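Local coordinates for protein putative glutathione S-transferase (Sinorhizobium meliloti, PDB 4MDC) that probably acts as a glutathione transferase, joining glutathione to electrophilic substrates, and works as a homodimer, at residues L42-Y47 against R104-E109; R134-E139 against S201-L206. All coordinates share one frame; numbering follows the deposited sequence.

Interaction 1: residues L42-Y47 against R104-E109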
ATOM      1  N   LEU B  42      15.090  10.008  -6.499  1.00 16.48           N
ATOM      2  CA  LEU B  42      15.832  11.220  -6.141  1.00 16.62           C
ATOM      3  C   LEU B  42      17.118  11.335  -6.976  1.00 17.38           C
ATOM      4  O   LEU B  42      17.366  12.413  -7.521  1.00 17.93           O
ATOM      5  CB  LEU B  42      16.092  11.270  -4.652  1.00 16.28           C
ATOM      6  CG  LEU B  42      14.897  11.433  -3.716  1.00 16.17           C
ATOM      7  CD1 LEU B  42      15.241  11.079  -2.273  1.00 17.02           C
ATOM      8  CD2 LEU B  42      14.386  12.867  -3.794  1.00 16.74           C
ATOM      9  N   SER B  43      17.888  10.248  -7.130  1.00 17.07           N
ATOM     10  CA  SER B  43      19.073  10.263  -7.999  1.00 17.56           C
ATOM     11  C   SER B  43      18.787  10.495  -9.482  1.00 18.14           C
ATOM     12  O   SER B  43      19.473  11.286 -10.125  1.00 18.84           O
ATOM     13  CB  SER B  43      19.921   8.979  -7.869  1.00 18.44           C
ATOM     14  OG  SER B  43      20.297   8.850  -6.558  1.00 18.42           O
ATOM     15  N   GLU B  44      17.773   9.823 -10.020  1.00 17.60           N
ATOM     16  CA  GLU B  44      17.387   9.970 -11.425  1.00 18.73           C
ATOM     17  C   GLU B  44      17.030  11.423 -11.724  1.00 18.83           C
ATOM     18  O   GLU B  44      17.316  11.925 -12.796  1.00 19.78           O
ATOM     19  CB  GLU B  44      16.170   9.051 -11.778  1.00 18.79           C
ATOM     20  CG  GLU B  44      16.485   7.557 -11.890  1.00 19.04           C
ATOM     21  CD  GLU B  44      17.258   7.149 -13.147  1.00 20.58           C
ATOM     22  OE1 GLU B  44      17.047   7.772 -14.203  1.00 21.47           O
ATOM     23  OE2 GLU B  44      18.095   6.176 -13.104  1.00 20.20           O
ATOM     24  N   TYR B  45      16.424  12.092 -10.747  1.00 18.55           N
ATOM     25  CA  TYR B  45      15.977  13.492 -10.905  1.00 19.45           C
ATOM     26  C   TYR B  45      17.017  14.520 -10.390  1.00 19.90           C
ATOM     27  O   TYR B  45      16.751  15.698 -10.364  1.00 20.87           O
ATOM     28  CB  TYR B  45      14.605  13.700 -10.224  1.00 19.31           C
ATOM     29  CG  TYR B  45      13.421  13.094 -10.921  1.00 20.00           C
ATOM     30  CD1 TYR B  45      13.501  12.628 -12.218  1.00 20.82           C
ATOM     31  CD2 TYR B  45      12.174  13.025 -10.277  1.00 19.57           C
ATOM     32  CE1 TYR B  45      12.400  12.075 -12.844  1.00 21.33           C
ATOM     33  CE2 TYR B  45      11.073  12.496 -10.900  1.00 19.98           C
ATOM     34  CZ  TYR B  45      11.183  12.009 -12.175  1.00 20.74           C
ATOM     35  OH  TYR B  45      10.088  11.544 -12.875  1.00 21.76           O
ATOM     36  N   GLY B  46      18.182  14.061  -9.966  1.00 19.71           N
ATOM     37  CA  GLY B  46      19.282  14.989  -9.645  1.00 20.74           C
ATOM     38  C   GLY B  46      19.152  15.696  -8.308  1.00 20.45           C
ATOM     39  O   GLY B  46      19.833  16.698  -8.061  1.00 21.22           O
ATOM     40  N   TYR B  47      18.339  15.167  -7.408  1.00 19.44           N
ATOM     41  CA  TYR B  47      18.258  15.699  -6.059  1.00 19.12           C
ATOM     42  C   TYR B  47      19.506  15.300  -5.279  1.00 20.41           C
ATOM     43  O   TYR B  47      20.066  14.206  -5.500  1.00 21.23           O
ATOM     44  CB  TYR B  47      17.068  15.135  -5.272  1.00 17.65           C
ATOM     45  CG  TYR B  47      15.726  15.693  -5.640  1.00 17.32           C
ATOM     46  CD1 TYR B  47      15.139  15.315  -6.798  1.00 17.81           C
ATOM     47  CD2 TYR B  47      15.067  16.550  -4.789  1.00 16.77           C
ATOM     48  CE1 TYR B  47      13.867  15.803  -7.151  1.00 17.86           C
ATOM     49  CE2 TYR B  47      13.788  17.047  -5.139  1.00 17.42           C
ATOM     50  CZ  TYR B  47      13.218  16.653  -6.294  1.00 17.58           C
ATOM     51  OH  TYR B  47      11.938  17.201  -6.610  1.00 18.25           O
ATOM     52  N   ARG B 104      12.726  13.358 -18.725  1.00 27.34           N
ATOM     53  CA  ARG B 104      13.117  12.097 -18.121  1.00 25.65           C
ATOM     54  C   ARG B 104      12.075  11.631 -17.112  1.00 24.24           C
ATOM     55  O   ARG B 104      12.387  11.013 -16.111  1.00 23.21           O
ATOM     56  CB  ARG B 104      14.509  12.170 -17.461  1.00 24.68           C
ATOM     57  CG  ARG B 104      14.684  13.313 -16.485  1.00 25.10           C
ATOM     58  CD  ARG B 104      16.152  13.470 -16.095  1.00 24.34           C
ATOM     59  NE  ARG B 104      16.302  14.419 -15.014  1.00 23.57           N
ATOM     60  CZ  ARG B 104      17.470  14.745 -14.470  1.00 23.17           C
ATOM     61  NH1 ARG B 104      18.583  14.272 -14.992  1.00 23.41           N
ATOM     62  NH2 ARG B 104      17.516  15.588 -13.466  1.00 22.45           N
ATOM     63  N   ARG B 105      10.826  11.856 -17.425  1.00 24.30           N
ATOM     64  CA  ARG B 105       9.745  11.598 -16.498  1.00 25.35           C
ATOM     65  C   ARG B 105       9.524  10.087 -16.254  1.00 22.79           C
ATOM     66  O   ARG B 105       9.330   9.345 -17.189  1.00 22.93           O
ATOM     67  CB  ARG B 105       8.464  12.242 -17.018  1.00 28.12           C
ATOM     68  CG  ARG B 105       7.341  12.305 -15.976  1.00 31.71           C
ATOM     69  CD  ARG B 105       6.021  12.838 -16.517  1.00 34.21           C
ATOM     70  NE  ARG B 105       5.020  13.008 -15.446  1.00 33.96           N
ATOM     71  CZ  ARG B 105       3.795  13.508 -15.599  1.00 36.01           C
ATOM     72  NH1 ARG B 105       3.366  13.933 -16.801  1.00 34.63           N
ATOM     73  NH2 ARG B 105       2.997  13.612 -14.539  1.00 34.62           N
ATOM     74  N   LEU B 106       9.442   9.690 -15.000  1.00 19.53           N
ATOM     75  CA  LEU B 106       9.307   8.295 -14.604  1.00 20.24           C
ATOM     76  C   LEU B 106       7.844   7.802 -14.371  1.00 21.07           C
ATOM     77  O   LEU B 106       7.609   6.607 -14.189  1.00 20.75           O
ATOM     78  CB  LEU B 106      10.121   8.063 -13.365  1.00 20.12           C
ATOM     79  CG  LEU B 106      11.620   8.214 -13.589  1.00 20.90           C
ATOM     80  CD1 LEU B 106      12.286   8.393 -12.255  1.00 20.65           C
ATOM     81  CD2 LEU B 106      12.149   7.006 -14.358  1.00 21.51           C
ATOM     82  N   LEU B 107       6.893   8.759 -14.310  0.50 21.43           N
ATOM     83  CA  LEU B 107       5.445   8.495 -14.241  0.50 21.58           C
ATOM     84  C   LEU B 107       4.694   9.195 -15.382  0.50 23.56           C
ATOM     85  O   LEU B 107       4.600  10.421 -15.408  0.50 24.21           O
ATOM     86  CB  LEU B 107       4.835   9.087 -12.972  0.50 21.03           C
ATOM     87  CG  LEU B 107       3.399   8.641 -12.616  0.50 20.30           C
ATOM     88  CD1 LEU B 107       3.256   7.137 -12.425  0.50 19.86           C
ATOM     89  CD2 LEU B 107       2.967   9.349 -11.339  0.50 20.46           C
ATOM     90  N   ALA B 108       4.115   8.417 -16.281  0.50 25.08           N
ATOM     91  CA  ALA B 108       3.450   8.971 -17.446  0.50 25.97           C
ATOM     92  C   ALA B 108       2.318  10.022 -17.239  0.50 27.30           C
ATOM     93  O   ALA B 108       1.929  10.342 -16.118  0.50 28.93           O
ATOM     94  CB  ALA B 108       2.942   7.800 -18.246  0.50 26.31           C
ATOM     95  N   GLU B 109       1.845  10.591 -18.342  1.00 28.10           N
ATOM     96  CA  GLU B 109       0.701  11.516 -18.328  1.00 30.40           C
ATOM     97  C   GLU B 109      -0.649  10.765 -18.473  1.00 29.10           C
ATOM     98  O   GLU B 109      -1.590  11.041 -17.745  1.00 28.30           O
ATOM     99  CB  GLU B 109       0.903  12.539 -19.435  1.00 32.75           C
ATOM    100  CG  GLU B 109      -0.164  13.621 -19.524  1.00 37.41           C
ATOM    101  CD  GLU B 109      -0.009  14.723 -18.501  1.00 42.31           C
ATOM    102  OE1 GLU B 109       0.942  14.681 -17.681  1.00 44.03           O
ATOM    103  OE2 GLU B 109      -0.867  15.630 -18.499  1.00 53.25           O
TER
HETATM  104  O   HOH W   1      14.389   9.110 -15.797  1.00 34.31           O
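Tyr45 has CG anti to its carbonyl carbon (chi1 -73°), and this carries its ring across to the 104-109 loop. Leu106, with a similar first torsion (-66°), points its side chain back along the phenol in the opposite sense. The phenol oxygen ends at the loop backbone. There Leu106 N donates to Tyr45 OH at 2.9 Å, with a fairly straight N-H...O angle of 163°. Leu106 CD1 packs obliquely against the ring, 3.7 Å from Tyr45 CE1. The carbonyl O of Arg104 lies at the ring edge, in plane, 3.4 Å from Tyr45 CE1. The buried ring thus meets both an apolar branch and a backbone carbonyl of the loop.

The contact joins the end of helix 33-44 to the linker between the N-terminal thioredoxin-like domain and the all-helical C-terminal domain of the glutathione transferase fold. The helix stops in a Schellman motif. Gly46 takes the positive phi; Gly46 N bonds back to Ser43 O and Tyr47 N to Leu42 O.

Arg104 runs extended from CG to NE and sets one face of its guanidinium against this helix end. Glu44 O sits over the centre of that face, 3.3 Å from Arg104 CZ. This carbonyl is above the plane and is not hydrogen-bonded to the group. Arg104 NE instead donates to the carbonyl of Met100, which helps fix the rotation of the guanidinium.

Glu44 adds an apolar touch, its CB lying 4.0 Å from Leu106 CD1. A water donates to Arg104 O at 2.8 Å and, weakly, to Glu44 OE1. The Glu44 carboxylate has stronger partners elsewhere: OE2 is hydrogen-bonded to Ser229 OG and forms a salt bridge with Arg227. Leu106 also packs on Tyr191 and Leu194 of helix 191-205.

Interaction 2: residues R134-E139 against S201-L206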
ATOM      1  N   ARG B 134      10.156  -8.527   3.286  1.00 20.08           N
ATOM      2  CA  ARG B 134      10.070  -8.103   4.695  1.00 22.02           C
ATOM      3  C   ARG B 134      10.346  -9.242   5.723  1.00 23.62           C
ATOM      4  O   ARG B 134      11.239  -9.100   6.598  1.00 23.25           O
ATOM      5  CB  ARG B 134       8.713  -7.426   4.970  1.00 24.54           C
ATOM      6  CG  ARG B 134       8.505  -7.106   6.437  1.00 29.26           C
ATOM      7  CD  ARG B 134       7.315  -6.195   6.694  1.00 34.21           C
ATOM      8  NE  ARG B 134       6.012  -6.795   6.339  1.00 38.18           N
ATOM      9  CZ  ARG B 134       5.192  -6.414   5.338  1.00 40.74           C
ATOM     10  NH1 ARG B 134       4.044  -7.064   5.186  1.00 42.08           N
ATOM     11  NH2 ARG B 134       5.496  -5.445   4.478  1.00 37.94           N
ATOM     12  N   PRO B 135       9.664 -10.393   5.596  1.00 23.55           N
ATOM     13  CA  PRO B 135      10.011 -11.456   6.551  1.00 24.93           C
ATOM     14  C   PRO B 135      11.457 -12.004   6.448  1.00 23.30           C
ATOM     15  O   PRO B 135      12.079 -12.347   7.459  1.00 24.50           O
ATOM     16  CB  PRO B 135       8.999 -12.571   6.249  1.00 26.33           C
ATOM     17  CG  PRO B 135       8.324 -12.209   4.951  1.00 26.40           C
ATOM     18  CD  PRO B 135       8.484 -10.722   4.749  1.00 24.42           C
ATOM     19  N   LEU B 136      11.994 -12.044   5.242  0.50 22.19           N
ATOM     20  CA  LEU B 136      13.335 -12.567   5.042  0.50 22.30           C
ATOM     21  C   LEU B 136      14.373 -11.632   5.631  0.50 22.81           C
ATOM     22  O   LEU B 136      15.316 -12.070   6.334  0.50 23.15           O
ATOM     23  CB  LEU B 136      13.583 -12.749   3.559  0.50 21.38           C
ATOM     24  CG  LEU B 136      14.815 -13.553   3.211  0.50 20.61           C
ATOM     25  CD1 LEU B 136      14.508 -14.404   2.016  0.50 19.81           C
ATOM     26  CD2 LEU B 136      15.965 -12.590   2.913  0.50 20.02           C
ATOM     27  N   VAL B 137      14.212 -10.339   5.362  1.00 22.18           N
ATOM     28  CA  VAL B 137      15.131  -9.319   5.940  1.00 23.66           C
ATOM     29  C   VAL B 137      15.061  -9.365   7.487  1.00 24.34           C
ATOM     30  O   VAL B 137      16.068  -9.232   8.210  1.00 23.82           O
ATOM     31  CB  VAL B 137      14.796  -7.928   5.361  1.00 22.58           C
ATOM     32  CG1 VAL B 137      15.438  -6.822   6.173  1.00 24.59           C
ATOM     33  CG2 VAL B 137      15.235  -7.838   3.900  1.00 21.87           C
ATOM     34  N   ARG B 138      13.863  -9.491   8.013  1.00 23.49           N
ATOM     35  CA  ARG B 138      13.720  -9.500   9.469  1.00 26.39           C
ATOM     36  C   ARG B 138      14.474 -10.671  10.077  1.00 28.75           C
ATOM     37  O   ARG B 138      15.200 -10.510  11.069  1.00 29.64           O
ATOM     38  CB  ARG B 138      12.254  -9.580   9.862  1.00 27.27           C
ATOM     39  CG  ARG B 138      12.039  -9.579  11.374  1.00 30.37           C
ATOM     40  CD  ARG B 138      10.578  -9.631  11.768  1.00 31.43           C
ATOM     41  NE  ARG B 138      10.464  -9.890  13.192  1.00 37.67           N
ATOM     42  CZ  ARG B 138      10.519  -8.975  14.154  1.00 39.28           C
ATOM     43  NH1 ARG B 138      10.661  -7.693  13.868  1.00 39.50           N
ATOM     44  NH2 ARG B 138      10.395  -9.358  15.427  1.00 43.30           N
ATOM     45  N   GLU B 139      14.346 -11.840   9.490  1.00 27.65           N
ATOM     46  CA  GLU B 139      15.026 -13.011  10.011  1.00 31.71           C
ATOM     47  C   GLU B 139      16.551 -12.964   9.822  1.00 31.96           C
ATOM     48  O   GLU B 139      17.294 -13.299  10.744  1.00 34.18           O
ATOM     49  CB  GLU B 139      14.505 -14.279   9.378  1.00 31.07           C
ATOM     50  CG  GLU B 139      13.066 -14.608   9.742  1.00 33.26           C
ATOM     51  CD  GLU B 139      12.790 -14.551  11.243  1.00 36.13           C
ATOM     52  OE1 GLU B 139      13.597 -15.093  12.038  1.00 36.69           O
ATOM     53  OE2 GLU B 139      11.801 -13.914  11.644  1.00 35.94           O
ATOM     54  N   SER B 201      17.412  -5.761  -5.632  1.00 14.40           N
ATOM     55  CA  SER B 201      18.760  -5.419  -5.135  1.00 14.93           C
ATOM     56  C   SER B 201      18.945  -5.832  -3.694  1.00 15.13           C
ATOM     57  O   SER B 201      20.073  -6.247  -3.262  1.00 14.19           O
ATOM     58  CB  SER B 201      19.085  -3.934  -5.326  1.00 15.11           C
ATOM     59  OG  SER B 201      18.398  -3.095  -4.409  1.00 16.79           O
ATOM     60  N   VAL B 202      17.872  -5.784  -2.904  1.00 14.75           N
ATOM     61  CA  VAL B 202      17.941  -6.213  -1.484  1.00 15.97           C
ATOM     62  C   VAL B 202      18.142  -7.744  -1.398  1.00 15.92           C
ATOM     63  O   VAL B 202      19.003  -8.249  -0.639  1.00 16.40           O
ATOM     64  CB  VAL B 202      16.690  -5.757  -0.723  1.00 16.51           C
ATOM     65  CG1 VAL B 202      16.569  -6.374   0.650  1.00 17.25           C
ATOM     66  CG2 VAL B 202      16.667  -4.227  -0.605  1.00 16.31           C
ATOM     67  N   LEU B 203      17.286  -8.468  -2.124  1.00 16.08           N
ATOM     68  CA  LEU B 203      17.379  -9.903  -2.174  1.00 17.29           C
ATOM     69  C   LEU B 203      18.741 -10.333  -2.717  1.00 17.31           C
ATOM     70  O   LEU B 203      19.304 -11.318  -2.229  1.00 17.45           O
ATOM     71  CB  LEU B 203      16.235 -10.504  -2.972  1.00 19.06           C
ATOM     72  CG  LEU B 203      14.895 -10.249  -2.260  1.00 20.36           C
ATOM     73  CD1 LEU B 203      13.722 -10.623  -3.168  1.00 21.45           C
ATOM     74  CD2 LEU B 203      14.806 -11.015  -0.974  1.00 21.51           C
ATOM     75  N   ASP B 204      19.240  -9.615  -3.735  1.00 16.29           N
ATOM     76  CA  ASP B 204      20.512  -9.988  -4.357  1.00 16.82           C
ATOM     77  C   ASP B 204      21.651  -9.724  -3.428  1.00 16.94           C
ATOM     78  O   ASP B 204      22.584 -10.567  -3.353  1.00 17.93           O
ATOM     79  CB  ASP B 204      20.697  -9.256  -5.682  1.00 16.96           C
ATOM     80  CG  ASP B 204      21.786  -9.905  -6.570  1.00 16.92           C
ATOM     81  OD1 ASP B 204      21.802 -11.147  -6.716  1.00 15.35           O
ATOM     82  OD2 ASP B 204      22.612  -9.105  -7.060  1.00 18.98           O
ATOM     83  N   TYR B 205      21.618  -8.637  -2.666  1.00 17.39           N
ATOM     84  CA  TYR B 205      22.648  -8.375  -1.618  1.00 17.58           C
ATOM     85  C   TYR B 205      22.771  -9.602  -0.709  1.00 19.28           C
ATOM     86  O   TYR B 205      23.884 -10.061  -0.329  1.00 17.79           O
ATOM     87  CB  TYR B 205      22.211  -7.209  -0.754  1.00 18.11           C
ATOM     88  CG  TYR B 205      23.245  -6.749   0.244  1.00 18.38           C
ATOM     89  CD1 TYR B 205      23.462  -7.432   1.433  1.00 19.21           C
ATOM     90  CD2 TYR B 205      23.994  -5.588  -0.004  1.00 19.52           C
ATOM     91  CE1 TYR B 205      24.411  -6.950   2.358  1.00 19.88           C
ATOM     92  CE2 TYR B 205      24.958  -5.128   0.887  1.00 19.97           C
ATOM     93  CZ  TYR B 205      25.173  -5.837   2.050  1.00 20.36           C
ATOM     94  OH  TYR B 205      26.101  -5.369   2.944  1.00 22.23           O
ATOM     95  N   LEU B 206      21.633 -10.158  -0.349  1.00 18.70           N
ATOM     96  CA  LEU B 206      21.580 -11.315   0.554  1.00 20.34           C
ATOM     97  C   LEU B 206      21.860 -12.681  -0.120  1.00 20.00           C
ATOM     98  O   LEU B 206      21.828 -13.701   0.547  1.00 20.70           O
ATOM     99  CB  LEU B 206      20.206 -11.344   1.237  1.00 21.55           C
ATOM    100  CG  LEU B 206      19.950 -10.226   2.258  1.00 22.50           C
ATOM    101  CD1 LEU B 206      18.480 -10.191   2.647  1.00 21.81           C
ATOM    102  CD2 LEU B 206      20.821 -10.426   3.494  1.00 25.38           C
TER
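Leu136 overlaps Leu206, the two side chains lying alongside and pointing opposite ways. Their methyls meet closely, with Leu136 CD2 3.5 Å from Leu206 CD1. Two methyls do not normally approach so near. Leu136 was modelled in two conformers, so the exact spacing is doubtful. In this conformer CG of Leu136 is anti to the backbone N (chi1 -168°), and the CD2 branch is the one that reaches across. The same methyl also reaches Leu203, at the looser distance of 4.4 Å between Leu136 CD2 and Leu203 CD2.

One residue further on, Val137 uses its CG2 methyl. That methyl stands anti to the carbonyl carbon of Val137 and lies 3.8 Å from Val202 CG1. The two valines cross at about a right angle. Val137 CG2 also lies 4.2 Å from Leu206 CD1, again in a crossing at about a right angle. Leu206 CD1 therefore touches both Leu136 and Val137.

Two helices of the C-terminal domain, 111-145 and the end of 191-205, are packed together here. The nearest CA atoms, those of Val137 and Leu203, are 8.4 Å apart. Helix 111-145 is kinked at Pro135, whose nitrogen has no hydrogen to give to the preceding turn. Further along this helix, Arg140 NH1 donates to Leu206 O. Val202 also packs on Pro33 and Arg36 of helix 33-44, which brings the N-terminal domain up to the same core.

All five touching residues are buried. Across the two segments they meet through methyl groups alone, so dispersion and the exclusion of water probably hold the helices together here. The close fit of the methyls, with the one polar bond from Arg140 beside it, probably sets their spacing.

In the fold
Interaction 1 closes before interaction 2 opens along the chain. Their centres are 26 Å apart, on opposite sides of the chain's centre, and their nearest atoms are about 12 Å apart. Interaction 1 ties the end of helix 33-44, in the N-terminal domain, to the loop that leads into helix 111-145. Interaction 2 lies far along that same helix, within the C-terminal domain. Helix 191-205 links the two places: its early residues touch Leu106, and its last turn and the residue after it take part in interaction 2. Helix 33-44 also reaches both, since its first residues pack on Val202. The two contacts thus join the domains at one end and pack two core helices together at the other.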